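Local coordinates for mutT/nudix family protein (Listeria innocua, PDB 3I9X) that probably acts as a hydrolase of the Nudix family, this chain being the part of a longer protein that carries the Nudix domain, at residues Thr150-Leu153 / Glu154-Leu157. Numbering follows the deposited sequence.
Sequences TEAL and ELPL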
loop_
_atom_site.group_PDB
_atom_site.type_symbol
_atom_site.label_atom_id
_atom_site.label_comp_id
_atom_site.label_asym_id
_atom_site.label_seq_id
_atom_site.Cartn_x
_atom_site.Cartn_y
_atom_site.Cartn_z
ATOM N N THR A 150 -4.588 7.571 23.428
ATOM C CA THR A 150 -5.669 6.816 24.063
ATOM C C THR A 150 -7.005 7.586 24.041
ATOM O O THR A 150 -8.036 6.982 23.831
ATOM C CB THR A 150 -5.304 6.349 25.485
ATOM O OG1 THR A 150 -5.128 7.488 26.332
ATOM C CG2 THR A 150 -4.029 5.491 25.461
ATOM N N GLU A 151 -6.965 8.904 24.218
ATOM C CA GLU A 151 -8.127 9.791 24.041
ATOM C C GLU A 151 -8.590 9.877 22.561
ATOM O O GLU A 151 -9.806 9.849 22.271
ATOM C CB GLU A 151 -7.785 11.190 24.569
ATOM C CG GLU A 151 -8.970 12.186 24.628
ATOM C CD GLU A 151 -8.590 13.601 25.100
ATOM O OE1 GLU A 151 -9.338 14.575 24.757
ATOM O OE2 GLU A 151 -7.564 13.734 25.817
ATOM N N ALA A 152 -7.628 9.957 21.636
ATOM C CA ALA A 152 -7.947 10.008 20.205
ATOM C C ALA A 152 -8.714 8.772 19.784
ATOM O O ALA A 152 -9.644 8.855 18.985
ATOM C CB ALA A 152 -6.702 10.188 19.353
ATOM N N LEU A 153 -8.349 7.629 20.332
ATOM C CA LEU A 153 -9.064 6.397 20.017
ATOM C C LEU A 153 -10.556 6.393 20.436
ATOM O O LEU A 153 -11.307 5.518 19.995
ATOM C CB LEU A 153 -8.381 5.176 20.648
ATOM C CG LEU A 153 -7.013 4.775 20.068
ATOM C CD1 LEU A 153 -6.373 3.674 20.944
ATOM C CD2 LEU A 153 -7.143 4.309 18.609
ATOM N N GLU A 154 -10.982 7.343 21.269
ATOM C CA GLU A 154 -12.368 7.366 21.730
ATOM C C GLU A 154 -13.190 8.443 21.073
ATOM O O GLU A 154 -14.380 8.543 21.329
ATOM C CB GLU A 154 -12.405 7.577 23.246
ATOM C CG GLU A 154 -11.551 6.564 23.999
ATOM C CD GLU A 154 -12.317 5.939 25.137
ATOM O OE1 GLU A 154 -13.476 5.496 24.874
ATOM O OE2 GLU A 154 -11.771 5.888 26.274
ATOM N N LEU A 155 -12.541 9.286 20.270
ATOM C CA LEU A 155 -13.223 10.300 19.514
ATOM C C LEU A 155 -14.188 9.706 18.462
ATOM O O LEU A 155 -14.028 8.555 18.013
ATOM C CB LEU A 155 -12.195 11.240 18.818
ATOM C CG LEU A 155 -11.343 12.181 19.687
ATOM C CD1 LEU A 155 -10.274 12.864 18.795
ATOM C CD2 LEU A 155 -12.193 13.270 20.452
ATOM N N PRO A 156 -15.186 10.502 18.057
ATOM C CA PRO A 156 -15.924 10.188 16.852
ATOM C C PRO A 156 -15.060 10.443 15.609
ATOM O O PRO A 156 -14.817 11.607 15.259
ATOM C CB PRO A 156 -17.125 11.142 16.898
ATOM C CG PRO A 156 -16.672 12.299 17.763
ATOM C CD PRO A 156 -15.563 11.805 18.649
ATOM N N LEU A 157 -14.606 9.350 14.974
ATOM C CA LEU A 157 -13.597 9.387 13.910
ATOM C C LEU A 157 -14.194 9.140 12.524
ATOM O O LEU A 157 -14.983 8.222 12.344
ATOM C CB LEU A 157 -12.503 8.350 14.203
ATOM C CG LEU A 157 -11.496 8.678 15.323
ATOM C CD1 LEU A 157 -10.734 7.462 15.748
ATOM C CD2 LEU A 157 -10.511 9.779 14.926
HETATM O O HOH W 1 -13.743 6.143 18.431
#
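Glu154 N donates to Glu151 O (2.9 Å) and Leu155 N to Ala152 O (3.2 Å), two i+3 bonds that carry the chain out of helix 149-152, the second spanning a type I beta turn from Ala152 to Leu155. Leu155 then takes an extended backbone, psi 157°, and the chain leaves the helical path ahead of Pro156, whose ring nitrogen has no hydrogen to offer. Around Ala152 O gather aliphatic groups: Leu155 CB lies 3.5 Å from this oxygen, and Leu157 CD1 comes within 3.7 Å of it. Leu155 CD1 reaches back to Ala152 CA at 3.9 Å; the small methyl of Ala152 suits a buried site against Ile48, Leu50 and Phe147. Leu155 and Leu157 pack on Leu50 and Trp69, whereas Leu153 turns to Leu162 and Leu165 of helix 161-177; Leu157 also meets Leu162. With CG beside its own backbone N (chi1 -54°), exposed, acidic Glu154 sets this methylene 3.5 Å from Thr150 O, its carboxylate leading outward. A water donates to Leu153 O (3.0 Å); its bond to Leu155 O is short and less certain. The turn thus pairs two amides with the carbonyls of Glu151 and Ala152, while leucines fasten it between the sheet and helix 161-177 of the Nudix fold.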